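Local coordinates for mandelate racemase/muconate lactonizing enzyme family protein (Roseovarius nubinhibens ISM, PDB 3U4F) that binds magnesium in an enolase-superfamily barrel and probably acts as a hydro-lyase or racemase, at residues W344-I356 and G368-R380. Sequence-based numbering, arbitrary orientation.
Sequences WQDGLFVEDPYRI and GWGVEICPEWLAR
The indole of W377 carries L348 on one face: methyl CD2 sits 3.7 Å from the centroid of the five-membered ring, a CH-pi contact displaced toward the rim on the NE1 side. At that ring's edge, in plane, a water accepts from W377 NE1 and donates to W344 O, while F38 meets the indole edge-to-face. The phenyl ring of F349 is covered on one face by L348 CB, over its centre; I373 CD1 lies at its edge, in plane, and V371 CG1 reaches F349 CD1 obliquely at 3.6 Å. V371 CG2, the other branch, meets P353 CG at 3.9 Å. Between these side chains the backbones form a single bridge at F349 and I373. C374 N, at the N-cap of helix 375-380, donates to L348 O at 2.8 Å, and V350 N gives E372 O a nearly straight bond of 3.0 Å. E351 continues this pattern with its side chain: bent at chi2 (83°), the chain brings OE1 to E372 N at 2.8 Å, where the N-H arrives on the syn side, 19° out of the carboxylate plane. An alanine in place of E351 is likely to leave E372 N without this acceptor and would cost the water shared with E372 its bond to this carboxylate. That water donates to E351 OE2 and E372 OE1, bridging two like charges that stand 4.9 Å apart. V350 CG2 rests against the E372 carboxylate carbon. The contact thus ties the loop between strands 332-335 and 360-363 to the segment entering helix 375-380, at the surface and away from the magnesium sites. Its apolar patch, extended by L313 and L316 of helix 313-322, lies beside two carboxylates that share a water, which probably eases their repulsion.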
ATOM      1  N   TRP A 344      -4.680  16.282 -19.884  1.00 21.03           N
ATOM      2  CA  TRP A 344      -5.928  15.653 -19.476  1.00 19.89           C
ATOM      3  C   TRP A 344      -6.785  16.541 -18.577  1.00 19.95           C
ATOM      4  O   TRP A 344      -7.956  16.227 -18.351  1.00 17.82           O
ATOM      5  CB  TRP A 344      -5.632  14.351 -18.728  1.00 19.60           C
ATOM      6  CG  TRP A 344      -4.675  14.528 -17.576  1.00 18.85           C
ATOM      7  CD1 TRP A 344      -3.319  14.340 -17.599  1.00 20.80           C
ATOM      8  CD2 TRP A 344      -4.997  14.949 -16.243  1.00 18.93           C
ATOM      9  NE1 TRP A 344      -2.785  14.609 -16.361  1.00 19.82           N
ATOM     10  CE2 TRP A 344      -3.789  14.983 -15.511  1.00 19.81           C
ATOM     11  CE3 TRP A 344      -6.192  15.276 -15.593  1.00 18.94           C
ATOM     12  CZ2 TRP A 344      -3.735  15.346 -14.160  1.00 19.67           C
ATOM     13  CZ3 TRP A 344      -6.139  15.648 -14.238  1.00 21.02           C
ATOM     14  CH2 TRP A 344      -4.908  15.686 -13.549  1.00 20.35           C
ATOM     15  N   GLN A 345      -6.220  17.623 -18.029  1.00 20.17           N
ATOM     16  CA  GLN A 345      -6.996  18.399 -17.061  1.00 22.22           C
ATOM     17  C   GLN A 345      -7.878  19.482 -17.721  1.00 23.70           C
ATOM     18  O   GLN A 345      -8.739  20.077 -17.055  1.00 24.19           O
ATOM     19  CB  GLN A 345      -6.125  18.894 -15.863  1.00 21.88           C
ATOM     20  CG  GLN A 345      -5.675  20.339 -15.904  1.00 22.19           C
ATOM     21  CD  GLN A 345      -4.754  20.728 -14.752  1.00 19.24           C
ATOM     22  OE1 GLN A 345      -4.519  19.960 -13.799  1.00 18.16           O
ATOM     23  NE2 GLN A 345      -4.228  21.938 -14.830  1.00 20.43           N
ATOM     24  N   ASP A 346      -7.662  19.696 -19.024  1.00 24.50           N
ATOM     25  CA  ASP A 346      -8.499  20.547 -19.886  1.00 25.72           C
ATOM     26  C   ASP A 346      -9.898  19.956 -20.056  1.00 23.98           C
ATOM     27  O   ASP A 346     -10.041  18.793 -20.435  1.00 24.84           O
ATOM     28  CB  ASP A 346      -7.850  20.710 -21.281  1.00 26.88           C
ATOM     29  CG  ASP A 346      -8.689  21.581 -22.242  1.00 32.18           C
ATOM     30  OD1 ASP A 346      -8.805  22.808 -21.976  1.00 36.36           O
ATOM     31  OD2 ASP A 346      -9.217  21.039 -23.261  1.00 34.38           O
ATOM     32  N   GLY A 347     -10.927  20.757 -19.783  1.00 21.31           N
ATOM     33  CA  GLY A 347     -12.290  20.353 -20.142  1.00 17.97           C
ATOM     34  C   GLY A 347     -12.952  19.328 -19.229  1.00 15.26           C
ATOM     35  O   GLY A 347     -13.851  18.604 -19.678  1.00 14.96           O
ATOM     36  N   LEU A 348     -12.533  19.273 -17.953  1.00 11.24           N
ATOM     37  CA  LEU A 348     -13.142  18.374 -16.972  1.00  9.45           C
ATOM     38  C   LEU A 348     -14.459  18.901 -16.393  1.00  8.63           C
ATOM     39  O   LEU A 348     -15.349  18.126 -16.058  1.00  8.29           O
ATOM     40  CB  LEU A 348     -12.173  18.111 -15.798  1.00  9.04           C
ATOM     41  CG  LEU A 348     -10.824  17.449 -16.096  1.00  9.72           C
ATOM     42  CD1 LEU A 348     -10.015  17.379 -14.796  1.00 12.06           C
ATOM     43  CD2 LEU A 348     -11.095  16.014 -16.665  1.00  7.96           C
ATOM     44  N   PHE A 349     -14.590  20.216 -16.283  1.00  8.67           N
ATOM     45  CA  PHE A 349     -15.680  20.787 -15.497  1.00  8.16           C
ATOM     46  C   PHE A 349     -16.435  21.876 -16.257  1.00  8.49           C
ATOM     47  O   PHE A 349     -15.862  22.574 -17.076  1.00  9.12           O
ATOM     48  CB  PHE A 349     -15.162  21.390 -14.180  1.00  8.50           C
ATOM     49  CG  PHE A 349     -14.181  20.515 -13.434  1.00  9.91           C
ATOM     50  CD1 PHE A 349     -14.569  19.273 -12.932  1.00  7.20           C
ATOM     51  CD2 PHE A 349     -12.874  20.947 -13.220  1.00 10.15           C
ATOM     52  CE1 PHE A 349     -13.651  18.483 -12.236  1.00 10.23           C
ATOM     53  CE2 PHE A 349     -11.954  20.151 -12.525  1.00 10.98           C
ATOM     54  CZ  PHE A 349     -12.340  18.928 -12.043  1.00 10.14           C
ATOM     55  N   VAL A 350     -17.711  22.026 -15.936  1.00  7.73           N
ATOM     56  CA  VAL A 350     -18.542  23.061 -16.531  1.00  8.32           C
ATOM     57  C   VAL A 350     -18.068  24.433 -16.027  1.00  8.44           C
ATOM     58  O   VAL A 350     -17.773  25.327 -16.822  1.00  9.06           O
ATOM     59  CB  VAL A 350     -20.040  22.845 -16.169  1.00  7.97           C
ATOM     60  CG1 VAL A 350     -20.899  23.933 -16.764  1.00  8.66           C
ATOM     61  CG2 VAL A 350     -20.557  21.448 -16.694  1.00  9.62           C
ATOM     62  N   GLU A 351     -17.994  24.572 -14.710  1.00  8.16           N
ATOM     63  CA  GLU A 351     -17.497  25.794 -14.057  1.00  9.47           C
ATOM     64  C   GLU A 351     -15.964  25.788 -13.949  1.00  9.94           C
ATOM     65  O   GLU A 351     -15.301  24.747 -14.076  1.00 10.08           O
ATOM     66  CB  GLU A 351     -18.050  25.893 -12.632  1.00  9.75           C
ATOM     67  CG  GLU A 351     -19.563  25.768 -12.470  1.00 10.56           C
ATOM     68  CD  GLU A 351     -20.104  24.311 -12.422  1.00 12.69           C
ATOM     69  OE1 GLU A 351     -19.339  23.333 -12.610  1.00 13.12           O
ATOM     70  OE2 GLU A 351     -21.313  24.165 -12.179  1.00 11.74           O
ATOM     71  N   ASP A 352     -15.397  26.937 -13.619  1.00  8.96           N
ATOM     72  CA  ASP A 352     -13.982  27.009 -13.296  1.00  9.51           C
ATOM     73  C   ASP A 352     -13.898  27.493 -11.852  1.00  9.27           C
ATOM     74  O   ASP A 352     -14.151  28.685 -11.560  1.00 10.42           O
ATOM     75  CB  ASP A 352     -13.285  27.964 -14.271  1.00  9.24           C
ATOM     76  CG  ASP A 352     -11.805  28.169 -13.964  1.00 13.42           C
ATOM     77  OD1 ASP A 352     -11.293  27.562 -12.994  1.00 10.23           O
ATOM     78  OD2 ASP A 352     -11.178  28.972 -14.700  1.00 13.46           O
ATOM     79  N   PRO A 353     -13.614  26.573 -10.930  1.00  9.18           N
ATOM     80  CA  PRO A 353     -13.604  26.992  -9.515  1.00  8.94           C
ATOM     81  C   PRO A 353     -12.265  27.560  -9.040  1.00  8.48           C
ATOM     82  O   PRO A 353     -12.115  27.889  -7.834  1.00  8.38           O
ATOM     83  CB  PRO A 353     -13.912  25.696  -8.774  1.00  9.52           C
ATOM     84  CG  PRO A 353     -13.291  24.615  -9.634  1.00  9.86           C
ATOM     85  CD  PRO A 353     -13.397  25.115 -11.092  1.00  9.39           C
ATOM     86  N   TYR A 354     -11.317  27.674  -9.961  1.00  7.77           N
ATOM     87  CA  TYR A 354      -9.925  27.994  -9.600  1.00  9.19           C
ATOM     88  C   TYR A 354      -9.421  29.359 -10.027  1.00  9.97           C
ATOM     89  O   TYR A 354      -8.216  29.543 -10.223  1.00  9.24           O
ATOM     90  CB  TYR A 354      -9.000  26.906 -10.166  1.00  7.09           C
ATOM     91  CG  TYR A 354      -9.336  25.526  -9.629  1.00  8.43           C
ATOM     92  CD1 TYR A 354      -9.503  25.329  -8.270  1.00  7.98           C
ATOM     93  CD2 TYR A 354      -9.437  24.407 -10.490  1.00  7.76           C
ATOM     94  CE1 TYR A 354      -9.789  24.043  -7.740  1.00  8.81           C
ATOM     95  CE2 TYR A 354      -9.719  23.116  -9.972  1.00  5.99           C
ATOM     96  CZ  TYR A 354      -9.898  22.950  -8.606  1.00  6.03           C
ATOM     97  OH  TYR A 354     -10.143  21.702  -8.069  1.00  6.62           O
ATOM     98  N   ARG A 355     -10.310  30.340 -10.136  1.00 11.07           N
ATOM     99  CA  ARG A 355      -9.791  31.670 -10.472  1.00 11.93           C
ATOM    100  C   ARG A 355      -9.099  32.241  -9.229  1.00 11.47           C
ATOM    101  O   ARG A 355      -9.575  32.071  -8.101  1.00 10.81           O
ATOM    102  CB  ARG A 355     -10.909  32.559 -11.026  1.00 13.00           C
ATOM    103  CG  ARG A 355     -11.331  32.172 -12.487  1.00 18.58           C
ATOM    104  CD  ARG A 355     -12.083  33.350 -13.173  1.00 28.55           C
ATOM    105  NE  ARG A 355     -11.204  34.387 -13.718  1.00 32.22           N
ATOM    106  CZ  ARG A 355     -11.546  35.672 -13.828  1.00 34.11           C
ATOM    107  NH1 ARG A 355     -12.732  36.081 -13.410  1.00 32.32           N
ATOM    108  NH2 ARG A 355     -10.693  36.560 -14.338  1.00 35.61           N
ATOM    109  N   ILE A 356      -7.929  32.834  -9.424  1.00 11.44           N
ATOM    110  CA  ILE A 356      -7.157  33.372  -8.306  1.00 12.91           C
ATOM    111  C   ILE A 356      -7.193  34.887  -8.409  1.00 13.85           C
ATOM    112  O   ILE A 356      -6.996  35.440  -9.471  1.00 15.26           O
ATOM    113  CB  ILE A 356      -5.674  32.877  -8.296  1.00 12.21           C
ATOM    114  CG1 ILE A 356      -5.613  31.337  -8.256  1.00 11.57           C
ATOM    115  CG2 ILE A 356      -4.873  33.516  -7.123  1.00 10.71           C
ATOM    116  CD1 ILE A 356      -6.197  30.736  -6.947  1.00 13.46           C
ATOM    117  N   GLY A 368     -22.715  21.314  -1.837  1.00  9.57           N
ATOM    118  CA  GLY A 368     -21.771  20.222  -2.124  1.00  8.78           C
ATOM    119  C   GLY A 368     -20.455  20.841  -2.531  1.00  9.43           C
ATOM    120  O   GLY A 368     -20.033  21.835  -1.924  1.00  8.93           O
ATOM    121  N   TRP A 369     -19.800  20.250  -3.538  1.00  8.55           N
ATOM    122  CA  TRP A 369     -18.577  20.811  -4.095  1.00  9.19           C
ATOM    123  C   TRP A 369     -18.856  21.975  -5.047  1.00 10.31           C
ATOM    124  O   TRP A 369     -17.952  22.726  -5.389  1.00 11.67           O
ATOM    125  CB  TRP A 369     -17.765  19.731  -4.842  1.00  9.16           C
ATOM    126  CG  TRP A 369     -17.439  18.537  -4.000  1.00  7.69           C
ATOM    127  CD1 TRP A 369     -17.761  17.235  -4.265  1.00 10.46           C
ATOM    128  CD2 TRP A 369     -16.734  18.532  -2.762  1.00  8.55           C
ATOM    129  NE1 TRP A 369     -17.314  16.411  -3.252  1.00  8.08           N
ATOM    130  CE2 TRP A 369     -16.665  17.178  -2.321  1.00  9.16           C
ATOM    131  CE3 TRP A 369     -16.139  19.532  -1.979  1.00  6.87           C
ATOM    132  CZ2 TRP A 369     -16.034  16.803  -1.125  1.00  8.48           C
ATOM    133  CZ3 TRP A 369     -15.506  19.159  -0.782  1.00  5.83           C
ATOM    134  CH2 TRP A 369     -15.449  17.805  -0.377  1.00  9.32           C
ATOM    135  N   GLY A 370     -20.101  22.122  -5.494  1.00 11.26           N
ATOM    136  CA  GLY A 370     -20.462  23.249  -6.359  1.00 11.14           C
ATOM    137  C   GLY A 370     -19.898  23.146  -7.771  1.00 11.35           C
ATOM    138  O   GLY A 370     -19.699  24.172  -8.428  1.00 11.23           O
ATOM    139  N   VAL A 371     -19.607  21.933  -8.238  1.00  9.73           N
ATOM    140  CA  VAL A 371     -19.056  21.743  -9.585  1.00 10.15           C
ATOM    141  C   VAL A 371     -19.791  20.602 -10.319  1.00  9.99           C
ATOM    142  O   VAL A 371     -20.194  19.603  -9.712  1.00 10.56           O
ATOM    143  CB  VAL A 371     -17.483  21.521  -9.553  1.00 10.73           C
ATOM    144  CG1 VAL A 371     -16.934  20.978 -10.879  1.00 10.41           C
ATOM    145  CG2 VAL A 371     -16.755  22.841  -9.233  1.00 11.46           C
ATOM    146  N   GLU A 372     -19.983  20.774 -11.621  1.00 10.12           N
ATOM    147  CA  GLU A 372     -20.596  19.717 -12.452  1.00 10.37           C
ATOM    148  C   GLU A 372     -19.529  19.204 -13.399  1.00  9.73           C
ATOM    149  O   GLU A 372     -18.781  19.981 -13.953  1.00  7.96           O
ATOM    150  CB  GLU A 372     -21.794  20.264 -13.251  1.00 10.95           C
ATOM    151  CG  GLU A 372     -22.377  19.239 -14.255  1.00 12.88           C
ATOM    152  CD  GLU A 372     -23.413  19.858 -15.208  1.00 19.84           C
ATOM    153  OE1 GLU A 372     -23.788  21.043 -15.011  1.00 17.66           O
ATOM    154  OE2 GLU A 372     -23.812  19.167 -16.181  1.00 18.15           O
ATOM    155  N   ILE A 373     -19.412  17.886 -13.553  1.00  8.71           N
ATOM    156  CA  ILE A 373     -18.476  17.344 -14.517  1.00  8.47           C
ATOM    157  C   ILE A 373     -18.971  17.652 -15.924  1.00  9.00           C
ATOM    158  O   ILE A 373     -20.162  17.585 -16.180  1.00  9.46           O
ATOM    159  CB  ILE A 373     -18.310  15.806 -14.323  1.00  9.92           C
ATOM    160  CG1 ILE A 373     -18.114  15.507 -12.829  1.00 10.91           C
ATOM    161  CG2 ILE A 373     -17.181  15.283 -15.225  1.00  9.22           C
ATOM    162  CD1 ILE A 373     -16.808  16.156 -12.220  1.00 11.05           C
ATOM    163  N   CYS A 374     -18.063  18.021 -16.820  1.00  9.14           N
ATOM    164  CA  CYS A 374     -18.418  18.393 -18.181  1.00 10.71           C
ATOM    165  C   CYS A 374     -19.160  17.240 -18.874  1.00 11.23           C
ATOM    166  O   CYS A 374     -18.650  16.129 -18.876  1.00  8.91           O
ATOM    167  CB  CYS A 374     -17.149  18.717 -18.948  1.00 11.61           C
ATOM    168  SG  CYS A 374     -17.440  19.064 -20.689  1.00 17.43           S
ATOM    169  N   PRO A 375     -20.369  17.495 -19.436  1.00 12.10           N
ATOM    170  CA  PRO A 375     -21.104  16.377 -20.070  1.00 12.35           C
ATOM    171  C   PRO A 375     -20.352  15.751 -21.214  1.00 11.58           C
ATOM    172  O   PRO A 375     -20.501  14.550 -21.410  1.00 11.23           O
ATOM    173  CB  PRO A 375     -22.396  17.030 -20.589  1.00 11.88           C
ATOM    174  CG  PRO A 375     -22.632  18.101 -19.619  1.00 14.44           C
ATOM    175  CD  PRO A 375     -21.229  18.682 -19.320  1.00 12.15           C
ATOM    176  N   GLU A 376     -19.575  16.530 -21.962  1.00 11.57           N
ATOM    177  CA  GLU A 376     -18.795  15.963 -23.067  1.00 13.34           C
ATOM    178  C   GLU A 376     -17.704  15.013 -22.542  1.00 12.99           C
ATOM    179  O   GLU A 376     -17.449  13.953 -23.126  1.00 13.27           O
ATOM    180  CB  GLU A 376     -18.196  17.089 -23.914  1.00 14.32           C
ATOM    181  CG  GLU A 376     -17.264  16.666 -25.032  1.00 17.67           C
ATOM    182  CD  GLU A 376     -17.926  15.835 -26.127  1.00 20.60           C
ATOM    183  OE1 GLU A 376     -19.151  15.966 -26.376  1.00 17.69           O
ATOM    184  OE2 GLU A 376     -17.184  15.045 -26.752  1.00 23.49           O
ATOM    185  N   TRP A 377     -17.049  15.405 -21.450  1.00 11.91           N
ATOM    186  CA  TRP A 377     -16.041  14.542 -20.826  1.00 10.76           C
ATOM    187  C   TRP A 377     -16.699  13.233 -20.433  1.00  9.90           C
ATOM    188  O   TRP A 377     -16.154  12.154 -20.712  1.00  9.68           O
ATOM    189  CB  TRP A 377     -15.371  15.231 -19.612  1.00  9.57           C
ATOM    190  CG  TRP A 377     -14.131  14.492 -19.160  1.00  8.23           C
ATOM    191  CD1 TRP A 377     -12.841  14.715 -19.552  1.00  7.35           C
ATOM    192  CD2 TRP A 377     -14.098  13.379 -18.264  1.00  7.49           C
ATOM    193  NE1 TRP A 377     -12.006  13.808 -18.930  1.00  8.97           N
ATOM    194  CE2 TRP A 377     -12.757  12.974 -18.144  1.00  6.41           C
ATOM    195  CE3 TRP A 377     -15.082  12.680 -17.564  1.00  9.04           C
ATOM    196  CZ2 TRP A 377     -12.365  11.890 -17.353  1.00  7.37           C
ATOM    197  CZ3 TRP A 377     -14.700  11.591 -16.764  1.00  8.49           C
ATOM    198  CH2 TRP A 377     -13.349  11.223 -16.653  1.00  7.00           C
ATOM    199  N   LEU A 378     -17.847  13.314 -19.772  1.00  9.23           N
ATOM    200  CA  LEU A 378     -18.520  12.117 -19.294  1.00  9.59           C
ATOM    201  C   LEU A 378     -18.900  11.209 -20.472  1.00  9.95           C
ATOM    202  O   LEU A 378     -18.807   9.968 -20.356  1.00  9.04           O
ATOM    203  CB  LEU A 378     -19.771  12.440 -18.459  1.00  9.16           C
ATOM    204  CG  LEU A 378     -19.539  13.040 -17.048  1.00  9.13           C
ATOM    205  CD1 LEU A 378     -20.868  13.517 -16.426  1.00  9.92           C
ATOM    206  CD2 LEU A 378     -18.842  12.037 -16.114  1.00  7.62           C
ATOM    207  N   ALA A 379     -19.323  11.822 -21.575  1.00  8.89           N
ATOM    208  CA  ALA A 379     -19.743  11.030 -22.762  1.00  9.20           C
ATOM    209  C   ALA A 379     -18.578  10.161 -23.284  1.00  9.03           C
ATOM    210  O   ALA A 379     -18.774   9.033 -23.716  1.00  9.40           O
ATOM    211  CB  ALA A 379     -20.258  11.967 -23.859  1.00  9.71           C
ATOM    212  N   ARG A 380     -17.372  10.712 -23.243  1.00  9.02           N
ATOM    213  CA  ARG A 380     -16.160  10.032 -23.708  1.00  9.35           C
ATOM    214  C   ARG A 380     -15.541   9.048 -22.701  1.00  9.54           C
ATOM    215  O   ARG A 380     -14.696   8.259 -23.086  1.00  8.74           O
ATOM    216  CB  ARG A 380     -15.106  11.059 -24.120  1.00  9.72           C
ATOM    217  CG  ARG A 380     -15.524  11.935 -25.305  1.00 10.03           C
ATOM    218  CD  ARG A 380     -14.337  12.771 -25.814  1.00 15.51           C
ATOM    219  NE  ARG A 380     -14.840  13.951 -26.514  1.00 21.57           N
ATOM    220  CZ  ARG A 380     -14.133  14.746 -27.326  1.00 26.26           C
ATOM    221  NH1 ARG A 380     -12.849  14.503 -27.594  1.00 28.14           N
ATOM    222  NH2 ARG A 380     -14.732  15.783 -27.906  1.00 27.33           N
TER
HETATM  223  O   HOH W   1      -9.116  13.933 -19.291  1.00  9.92           O
HETATM  224  O   HOH W   2     -23.298  23.340 -13.856  1.00 18.91           O